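Local coordinates for protein PTS system fructose-like EIIB component 3 (Escherichia coli K12, PDB 4TN5) that probably relays a phosphoryl group, by way of a phosphocysteine, from phospho-EIIA to the incoming sugar in the phosphoenolpyruvate-dependent sugar phosphotransferase system, at residues A[12-15]-A[16-20]; A[26-30]-A[31-35]; A[62-65]-A[66-70]; A[81-84]-A[85-88]. All coordinates share one frame; numbering follows the deposited sequence.

Contact 1: residues A[12-15]-A[16-20]; sequences SGVA and HTYMA
Ser12 and His16 meet four residues apart, hydroxyl to imidazole. Ser12 OG lies in the plane of the His16 ring, at its edge, 2.6 Å from His16 ND1. The bond is short but weak, because ND1-H points well aside from the oxygen (124°), which also comes within 2.9 Å of His16 CE1. ND1 is not held by Ser12 alone. His16 is turned to this place by a first torsion of -62°, which lays CG beside its own backbone N. A second meeting links Val14 and Tyr18, whose side chains run side by side and point the same way. Val14 CB rests 3.9 Å from Tyr18 CE2, while Val14 O approaches Tyr18 CD2 obliquely at 3.3 Å. The packed side belongs to Thr17, which is buried: it lies against Cys10 and Thr39, and its carbonyl makes a weak bond to Thr8 OG1. The solvent side is looser. Ser12 and Ala15 are exposed there, and selenomethionine Met19 merely passes Ala15 O with CG, at 3.9 Å, before its chain bends at the second torsion. His16 also touches Cys10, the inferred site of the phosphocysteine intermediate, and Ser12 lies close to it. This loop, running from strand 3-9 into helix 18-30, is consistent with the cysteine-bearing phosphate-binding loop of a type-2 EIIB domain, reminiscent of that in low-molecular-weight tyrosine phosphatases.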
loop_
_atom_site.group_PDB
_atom_site.type_symbol
_atom_site.label_atom_id
_atom_site.label_comp_id
_atom_site.label_asym_id
_atom_site.label_seq_id
_atom_site.Cartn_x
_atom_site.Cartn_y
_atom_site.Cartn_z
ATOM N N SER A 12 0.334 24.905 4.178
ATOM C CA SER A 12 0.820 26.179 4.684
ATOM C C SER A 12 1.900 26.759 3.785
ATOM O O SER A 12 3.079 26.824 4.143
ATOM C CB SER A 12 1.284 26.094 6.144
ATOM O OG SER A 12 2.651 25.768 6.216
ATOM N N GLY A 13 1.456 27.169 2.603
ATOM C CA GLY A 13 2.245 27.995 1.721
ATOM C C GLY A 13 3.330 27.307 0.929
ATOM O O GLY A 13 3.465 26.082 0.901
ATOM N N VAL A 14 4.137 28.123 0.258
ATOM C CA VAL A 14 5.234 27.615 -0.556
ATOM C C VAL A 14 6.602 27.535 0.119
ATOM O O VAL A 14 7.639 27.626 -0.538
ATOM C CB VAL A 14 5.319 28.349 -1.908
ATOM C CG1 VAL A 14 4.070 28.085 -2.734
ATOM C CG2 VAL A 14 5.516 29.842 -1.690
ATOM N N ALA A 15 6.594 27.364 1.437
ATOM C CA ALA A 15 7.830 27.271 2.205
ATOM C C ALA A 15 8.206 25.889 2.729
ATOM O O ALA A 15 9.380 25.518 2.741
ATOM C CB ALA A 15 7.657 28.249 3.357
ATOM N N HIS A 16 7.202 25.132 3.160
ATOM C CA HIS A 16 7.426 23.791 3.687
ATOM C C HIS A 16 7.513 22.764 2.563
ATOM O O HIS A 16 7.932 21.626 2.780
ATOM C CB HIS A 16 6.314 23.408 4.665
ATOM C CG HIS A 16 6.238 24.293 5.870
ATOM N ND1 HIS A 16 5.050 24.808 6.341
ATOM C CD2 HIS A 16 7.204 24.755 6.700
ATOM C CE1 HIS A 16 5.286 25.549 7.409
ATOM N NE2 HIS A 16 6.585 25.533 7.648
ATOM N N THR A 17 7.114 23.171 1.363
ATOM C CA THR A 17 7.144 22.284 0.202
ATOM C C THR A 17 8.483 22.270 -0.545
ATOM O O THR A 17 8.988 21.200 -0.890
ATOM C CB THR A 17 5.982 22.580 -0.780
ATOM O OG1 THR A 17 4.770 22.010 -0.271
ATOM C CG2 THR A 17 6.264 21.991 -2.152
ATOM N N TYR A 18 9.062 23.442 -0.788
ATOM C CA TYR A 18 10.254 23.510 -1.632
ATOM C C TYR A 18 11.538 23.002 -0.995
ATOM O O TYR A 18 12.419 22.509 -1.697
ATOM C CB TYR A 18 10.470 24.907 -2.203
ATOM C CG TYR A 18 9.380 25.332 -3.145
ATOM C CD1 TYR A 18 8.643 24.389 -3.850
ATOM C CD2 TYR A 18 9.118 26.675 -3.368
ATOM C CE1 TYR A 18 7.657 24.769 -4.715
ATOM C CE2 TYR A 18 8.132 27.068 -4.238
ATOM C CZ TYR A 18 7.407 26.110 -4.914
ATOM O OH TYR A 18 6.419 26.484 -5.787
HETATM N N MSE A 19 11.658 23.126 0.321
HETATM C CA MSE A 19 12.831 22.591 1.000
HETATM C C MSE A 19 12.764 21.067 1.017
HETATM O O MSE A 19 13.793 20.390 1.025
HETATM C CB MSE A 19 12.965 23.152 2.417
HETATM C CG MSE A 19 13.176 24.652 2.483
HETATM SE SE MSE A 19 14.855 25.202 1.664
HETATM C CE MSE A 19 14.716 27.124 1.963
ATOM N N ALA A 20 11.546 20.533 1.013
ATOM C CA ALA A 20 11.347 19.093 0.921
ATOM C C ALA A 20 11.804 18.611 -0.449
ATOM O O ALA A 20 12.522 17.616 -0.561
ATOM C CB ALA A 20 9.888 18.741 1.154
#

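Contact 2: residues A[26-30]-A[31-35]; sequences KLCLL and EKWGV
Cys28 O accepts two backbone N-H groups from the turn that ends helix 18-30. The stronger comes from Trp33 N at 2.8 Å, almost straight at 175°. Glu31 N makes the weaker one, strongly bent, at 3.0 Å from Cys28 O. Lys32 N in turn gives a weak bond to Leu29 O, also 3.0 Å long. Together with the positive phi of Lys32 (63°), the bonds from Trp33 and Lys32 form a Schellman motif. The Lys32 side chain, bent at chi2 (75°), folds back past the same Leu29 carbonyl, but its carbons come so close to Leu29 O that the placement of the chain is doubtful. Apolar contacts lie on the inner side: Cys28 CB meets Val35 CG1 at 3.7 Å, and Cys28 and Val35 both rest on Leu4. Glu31 OE1 sits over one face of the Trp33 ring, offset toward its rim. Backbone hydrogen bonds between Lys32 and Met1, and between Gly34 and both Ala2 and Leu4, carry the chain into the sheet. Two of the helix's last carbonyls, Cys28 O and Leu29 O, are thus satisfied within the turn itself, so the helix can end here without leaving them to other partners.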
loop_
_atom_site.group_PDB
_atom_site.type_symbol
_atom_site.label_atom_id
_atom_site.label_comp_id
_atom_site.label_asym_id
_atom_site.label_seq_id
_atom_site.Cartn_x
_atom_site.Cartn_y
_atom_site.Cartn_z
ATOM N N LYS A 26 18.750 16.588 -3.985
ATOM C CA LYS A 26 20.155 16.349 -3.673
ATOM C C LYS A 26 20.388 15.041 -2.914
ATOM O O LYS A 26 21.512 14.562 -2.834
ATOM C CB LYS A 26 20.784 17.557 -2.967
ATOM C CG LYS A 26 21.104 17.367 -1.495
ATOM C CD LYS A 26 21.343 18.714 -0.839
ATOM C CE LYS A 26 21.142 18.648 0.660
ATOM N NZ LYS A 26 21.574 19.918 1.312
ATOM N N LEU A 27 19.323 14.449 -2.380
ATOM C CA LEU A 27 19.405 13.078 -1.888
ATOM C C LEU A 27 19.520 12.149 -3.086
ATOM O O LEU A 27 20.134 11.085 -3.013
ATOM C CB LEU A 27 18.161 12.701 -1.078
ATOM C CG LEU A 27 17.994 13.316 0.311
ATOM C CD1 LEU A 27 16.793 12.737 1.040
ATOM C CD2 LEU A 27 19.249 13.121 1.114
ATOM N N CYS A 28 18.922 12.570 -4.194
ATOM C CA CYS A 28 18.810 11.723 -5.371
ATOM C C CYS A 28 20.058 11.684 -6.232
ATOM O O CYS A 28 20.483 10.606 -6.649
ATOM C CB CYS A 28 17.614 12.138 -6.226
ATOM S SG CYS A 28 16.029 11.620 -5.548
ATOM N N LEU A 29 20.598 12.859 -6.540
ATOM C CA LEU A 29 21.766 12.968 -7.404
ATOM C C LEU A 29 22.957 12.307 -6.735
ATOM O O LEU A 29 23.840 11.767 -7.400
ATOM C CB LEU A 29 22.076 14.434 -7.709
ATOM C CG LEU A 29 22.966 15.163 -6.700
ATOM C CD1 LEU A 29 24.436 14.907 -6.997
ATOM C CD2 LEU A 29 22.667 16.654 -6.699
ATOM N N LEU A 30 22.970 12.353 -5.408
ATOM C CA LEU A 30 24.031 11.715 -4.636
ATOM C C LEU A 30 23.985 10.201 -4.823
ATOM O O LEU A 30 25.017 9.533 -4.813
ATOM C CB LEU A 30 23.926 12.050 -3.144
ATOM C CG LEU A 30 24.326 13.454 -2.679
ATOM C CD1 LEU A 30 24.405 13.524 -1.155
ATOM C CD2 LEU A 30 25.629 13.902 -3.309
ATOM N N GLU A 31 22.779 9.665 -4.986
ATOM C CA GLU A 31 22.590 8.236 -5.201
ATOM C C GLU A 31 22.491 7.940 -6.683
ATOM O O GLU A 31 22.356 6.787 -7.098
ATOM C CB GLU A 31 21.329 7.754 -4.497
ATOM C CG GLU A 31 21.447 6.358 -3.938
ATOM C CD GLU A 31 20.604 6.170 -2.704
ATOM O OE1 GLU A 31 19.481 6.712 -2.665
ATOM O OE2 GLU A 31 21.076 5.496 -1.766
ATOM N N LYS A 32 22.549 9.010 -7.466
ATOM C CA LYS A 32 22.505 8.932 -8.916
ATOM C C LYS A 32 21.210 8.352 -9.420
ATOM O O LYS A 32 21.175 7.526 -10.335
ATOM C CB LYS A 32 23.704 8.188 -9.461
ATOM C CG LYS A 32 24.813 9.150 -9.671
ATOM C CD LYS A 32 25.508 9.619 -8.412
ATOM C CE LYS A 32 26.383 10.802 -8.767
ATOM N NZ LYS A 32 27.300 11.227 -7.683
ATOM N N TRP A 33 20.144 8.806 -8.783
ATOM C CA TRP A 33 18.802 8.469 -9.181
ATOM C C TRP A 33 18.257 9.607 -10.024
ATOM O O TRP A 33 18.415 10.774 -9.671
ATOM C CB TRP A 33 17.935 8.295 -7.941
ATOM C CG TRP A 33 18.139 7.006 -7.222
ATOM C CD1 TRP A 33 18.896 5.945 -7.627
ATOM C CD2 TRP A 33 17.565 6.633 -5.969
ATOM N NE1 TRP A 33 18.829 4.936 -6.698
ATOM C CE2 TRP A 33 18.016 5.336 -5.669
ATOM C CE3 TRP A 33 16.710 7.278 -5.070
ATOM C CZ2 TRP A 33 17.642 4.667 -4.506
ATOM C CZ3 TRP A 33 16.340 6.615 -3.917
ATOM C CH2 TRP A 33 16.805 5.324 -3.645
ATOM N N GLY A 34 17.631 9.271 -11.146
ATOM C CA GLY A 34 16.889 10.256 -11.907
ATOM C C GLY A 34 15.655 10.606 -11.101
ATOM O O GLY A 34 15.111 9.748 -10.405
ATOM N N VAL A 35 15.216 11.858 -11.175
ATOM C CA VAL A 35 14.085 12.286 -10.361
ATOM C C VAL A 35 13.317 13.483 -10.923
ATOM O O VAL A 35 13.906 14.483 -11.340
ATOM C CB VAL A 35 14.516 12.562 -8.896
ATOM C CG1 VAL A 35 15.566 13.662 -8.840
ATOM C CG2 VAL A 35 13.310 12.912 -8.035
#

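Contact 3: residues A[62-65]-A[66-70]; sequences LITD and IELAG
The carbonyl group of Ile66 is the flat group that receives the bond here, and Thr64 OG1 stands above its plane, 47° out of it. The hydroxyl donates to Ile66 O at 2.9 Å, with a C=O...O angle of 107°, so it meets the oxygen from the side and off the lone-pair directions. Thr64 reaches it because OG1 is turned anti to the backbone N (chi1 177°). The same OG1 also brushes the Ile66 side chain, CG1 lying 3.4 Å away. At the other flat group, the carboxylate of Asp65, OD1 accepts a hydrogen bond from Ile84 N, while the Ser83 and Tyr85 side chains lie against the residue. Asp65 is poorly ordered, yet its bond falls at the start of helix 84-89, and its side chain is about 5 Å from that of Cys10, the inferred site of the phosphocysteine intermediate. This places the turn at the C-terminal end of strand 59-64, where an alpha/beta fold with a largely parallel central sheet characteristically gathers its active-site loops. Beyond the hydroxyl, the contact is apolar. Leu68 folds back over the strand and crosses Thr64 obliquely, CD2 coming 3.6 Å from Thr64 CB. Its other methyl, CD1, lies 3.9 Å from Leu62 CD2, so the loop covers two side chains that point from alternate residues to one side of the sheet. Leu68 also leans on Val7 and Ala9 of strand 3-9, and Leu62 on Tyr79 and Gln81 of strand 79-82.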
loop_
_atom_site.group_PDB
_atom_site.type_symbol
_atom_site.label_atom_id
_atom_site.label_comp_id
_atom_site.label_asym_id
_atom_site.label_seq_id
_atom_site.Cartn_x
_atom_site.Cartn_y
_atom_site.Cartn_z
ATOM N N LEU A 62 5.944 9.908 -1.933
ATOM C CA LEU A 62 4.873 10.840 -1.614
ATOM C C LEU A 62 5.115 11.508 -0.269
ATOM O O LEU A 62 4.822 10.943 0.784
ATOM C CB LEU A 62 3.522 10.123 -1.631
ATOM C CG LEU A 62 3.243 9.345 -2.919
ATOM C CD1 LEU A 62 1.880 8.674 -2.866
ATOM C CD2 LEU A 62 3.356 10.250 -4.138
ATOM N N ILE A 63 5.663 12.716 -0.319
ATOM C CA ILE A 63 5.954 13.483 0.882
ATOM C C ILE A 63 4.828 14.476 1.127
ATOM O O ILE A 63 4.845 15.586 0.600
ATOM C CB ILE A 63 7.274 14.253 0.733
ATOM C CG1 ILE A 63 8.340 13.357 0.097
ATOM C CG2 ILE A 63 7.733 14.790 2.078
ATOM C CD1 ILE A 63 9.639 14.068 -0.203
ATOM N N THR A 64 3.846 14.080 1.929
ATOM C CA THR A 64 2.663 14.911 2.104
ATOM C C THR A 64 1.967 14.743 3.450
ATOM O O THR A 64 1.906 13.647 4.009
ATOM C CB THR A 64 1.634 14.656 0.985
ATOM O OG1 THR A 64 0.460 15.444 1.221
ATOM C CG2 THR A 64 1.250 13.183 0.933
ATOM N N ASP A 65 1.445 15.852 3.961
ATOM C CA ASP A 65 0.577 15.829 5.125
ATOM C C ASP A 65 -0.847 15.679 4.618
ATOM O O ASP A 65 -1.669 14.983 5.214
ATOM C CB ASP A 65 0.690 17.145 5.896
ATOM C CG ASP A 65 2.124 17.512 6.223
ATOM O OD1 ASP A 65 2.920 16.600 6.525
ATOM O OD2 ASP A 65 2.453 18.716 6.173
ATOM N N ILE A 66 -1.119 16.330 3.492
ATOM C CA ILE A 66 -2.476 16.498 2.991
ATOM C C ILE A 66 -2.904 15.445 1.977
ATOM O O ILE A 66 -2.203 14.462 1.738
ATOM C CB ILE A 66 -2.641 17.879 2.344
ATOM C CG1 ILE A 66 -1.832 17.959 1.046
ATOM C CG2 ILE A 66 -2.191 18.951 3.308
ATOM C CD1 ILE A 66 -2.054 19.230 0.261
ATOM N N GLU A 67 -4.072 15.673 1.387
ATOM C CA GLU A 67 -4.629 14.792 0.374
ATOM C C GLU A 67 -4.150 15.252 -0.996
ATOM O O GLU A 67 -4.473 16.356 -1.435
ATOM C CB GLU A 67 -6.154 14.845 0.435
ATOM C CG GLU A 67 -6.724 14.545 1.813
ATOM C CD GLU A 67 -8.232 14.413 1.805
ATOM O OE1 GLU A 67 -8.773 13.840 0.837
ATOM O OE2 GLU A 67 -8.877 14.886 2.767
ATOM N N LEU A 68 -3.372 14.409 -1.667
ATOM C CA LEU A 68 -2.820 14.753 -2.972
ATOM C C LEU A 68 -3.886 14.809 -4.056
ATOM O O LEU A 68 -4.734 13.923 -4.151
ATOM C CB LEU A 68 -1.748 13.746 -3.394
ATOM C CG LEU A 68 -0.508 13.586 -2.519
ATOM C CD1 LEU A 68 0.452 12.592 -3.152
ATOM C CD2 LEU A 68 0.160 14.928 -2.314
ATOM N N ALA A 69 -3.834 15.854 -4.873
ATOM C CA ALA A 69 -4.598 15.871 -6.106
ATOM C C ALA A 69 -3.946 14.847 -7.018
ATOM O O ALA A 69 -2.720 14.801 -7.131
ATOM C CB ALA A 69 -4.563 17.247 -6.737
ATOM N N GLY A 70 -4.757 14.012 -7.653
ATOM C CA GLY A 70 -4.227 12.958 -8.492
ATOM C C GLY A 70 -3.460 11.921 -7.696
ATOM O O GLY A 70 -2.509 11.321 -8.200
#

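Contact 4: residues A[81-84]-A[85-88]; sequences QCSI and YAFL
Ile84 O and Ser83 O accept the hydrogen bonds that wind the first turn of helix 84-89 after strand 79-82. Leu88 N donates to Ile84 O at 2.9 Å, with an N-H...O angle of 159°. Phe87 N reaches Ser83 O at 3.1 Å. Ser83 occupies the N-cap position, and the pattern is the strand-to-helix passage of an alpha/beta fold. With chi1 at 54°, the serine OG sits between its own N and carbonyl carbon; its nearest approach to the helix is to Ala86 CB, at 3.2 Å, and it makes a weak hydrogen bond with the C-terminal carboxylate, Glu113 OXT. Ala86 in turn lies against Glu113, so the end of the chain covers the start of this helix. Around the polar turn, the side chains pack. Cys82 SG comes 4.0 Å from Phe87 CB. The Phe87 ring, turned away from the turn with CG anti to the backbone N (chi1 174°), runs on to Arg23, Leu24 and Leu27 of helix 18-30 and to Ile63 of the neighbouring strand. Ile84, also buried, touches Cys10, the inferred site of the phosphocysteine intermediate, with its side chain, while CG2 serves its neighbours along the helix. That methyl meets the exposed Tyr85 ring obliquely, 3.7 Å from CD1 of Tyr85. One turn on, the same Ile84 CG2 lies 4.0 Å from Leu88 CD1.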
loop_
_atom_site.group_PDB
_atom_site.type_symbol
_atom_site.label_atom_id
_atom_site.label_comp_id
_atom_site.label_asym_id
_atom_site.label_seq_id
_atom_site.Cartn_x
_atom_site.Cartn_y
_atom_site.Cartn_z
ATOM N N GLN A 81 5.151 6.568 1.191
ATOM C CA GLN A 81 4.459 7.793 1.566
ATOM C C GLN A 81 4.787 8.199 2.997
ATOM O O GLN A 81 4.820 7.363 3.899
ATOM C CB GLN A 81 2.946 7.644 1.389
ATOM C CG GLN A 81 2.159 8.882 1.794
ATOM C CD GLN A 81 0.709 8.825 1.361
ATOM O OE1 GLN A 81 0.350 8.084 0.447
ATOM N NE2 GLN A 81 -0.136 9.614 2.016
ATOM N N CYS A 82 5.035 9.490 3.193
ATOM C CA CYS A 82 5.300 10.028 4.519
ATOM C C CYS A 82 4.918 11.500 4.572
ATOM O O CYS A 82 4.737 12.142 3.538
ATOM C CB CYS A 82 6.776 9.858 4.884
ATOM S SG CYS A 82 7.912 10.824 3.865
ATOM N N SER A 83 4.790 12.032 5.783
ATOM C CA SER A 83 4.494 13.445 5.964
ATOM C C SER A 83 5.751 14.272 5.722
ATOM O O SER A 83 6.863 13.744 5.749
ATOM C CB SER A 83 3.950 13.701 7.368
ATOM O OG SER A 83 4.828 13.194 8.357
ATOM N N ILE A 84 5.570 15.569 5.483
ATOM C CA ILE A 84 6.699 16.464 5.236
ATOM C C ILE A 84 7.614 16.591 6.449
ATOM O O ILE A 84 8.819 16.359 6.354
ATOM C CB ILE A 84 6.253 17.875 4.806
ATOM C CG1 ILE A 84 5.900 17.888 3.320
ATOM C CG2 ILE A 84 7.360 18.894 5.067
ATOM C CD1 ILE A 84 5.788 19.286 2.738
ATOM N N TYR A 85 7.062 16.952 7.597
ATOM C CA TYR A 85 7.923 17.159 8.752
ATOM C C TYR A 85 8.644 15.870 9.187
ATOM O O TYR A 85 9.642 15.913 9.898
ATOM C CB TYR A 85 7.136 17.843 9.856
ATOM C CG TYR A 85 6.244 18.962 9.456
ATOM C CD1 TYR A 85 6.626 19.930 8.525
ATOM C CD2 TYR A 85 4.961 18.998 9.935
ATOM C CE1 TYR A 85 5.744 20.929 8.160
ATOM C CE2 TYR A 85 4.111 19.980 9.555
ATOM C CZ TYR A 85 4.495 20.940 8.688
ATOM O OH TYR A 85 3.588 21.903 8.361
ATOM N N ALA A 86 8.150 14.725 8.723
ATOM C CA ALA A 86 8.856 13.452 8.897
ATOM C C ALA A 86 10.050 13.275 7.952
ATOM O O ALA A 86 11.118 12.814 8.364
ATOM C CB ALA A 86 7.902 12.291 8.748
ATOM N N PHE A 87 9.862 13.623 6.684
ATOM C CA PHE A 87 10.948 13.575 5.713
ATOM C C PHE A 87 12.021 14.574 6.108
ATOM O O PHE A 87 13.218 14.329 5.935
ATOM C CB PHE A 87 10.429 13.898 4.313
ATOM C CG PHE A 87 11.509 14.004 3.278
ATOM C CD1 PHE A 87 12.060 12.866 2.717
ATOM C CD2 PHE A 87 11.971 15.242 2.863
ATOM C CE1 PHE A 87 13.052 12.958 1.764
ATOM C CE2 PHE A 87 12.965 15.340 1.910
ATOM C CZ PHE A 87 13.505 14.196 1.360
ATOM N N LEU A 88 11.580 15.703 6.648
ATOM C CA LEU A 88 12.511 16.735 7.072
ATOM C C LEU A 88 13.380 16.332 8.265
ATOM O O LEU A 88 14.605 16.482 8.208
ATOM C CB LEU A 88 11.804 18.068 7.334
ATOM C CG LEU A 88 11.270 18.807 6.105
ATOM C CD1 LEU A 88 10.833 20.214 6.489
ATOM C CD2 LEU A 88 12.319 18.849 5.005
#

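From the N terminus, contact 1 turns the chain from strand 3-9 into helix 18-30, contact 2 closes that helix and starts strand 34-41, contact 3 leaves strand 59-64, and contact 4 leads strand 79-82 into helix 84-89. They follow in series; none nests in or crosses another. In space, contact 4 links the rest: Ile84 CD1 packs on His16 O of contact 1 at 3.2 Å, and the Phe87 ring reaches Leu27 of contact 2. Contacts 3 and 4 join through adjacent parallel strands, with a probable hydrogen bond from Thr64 N to Cys82 O. Contacts 1, 3 and 4 thus gather around Cys10, while contact 2 lies away from it.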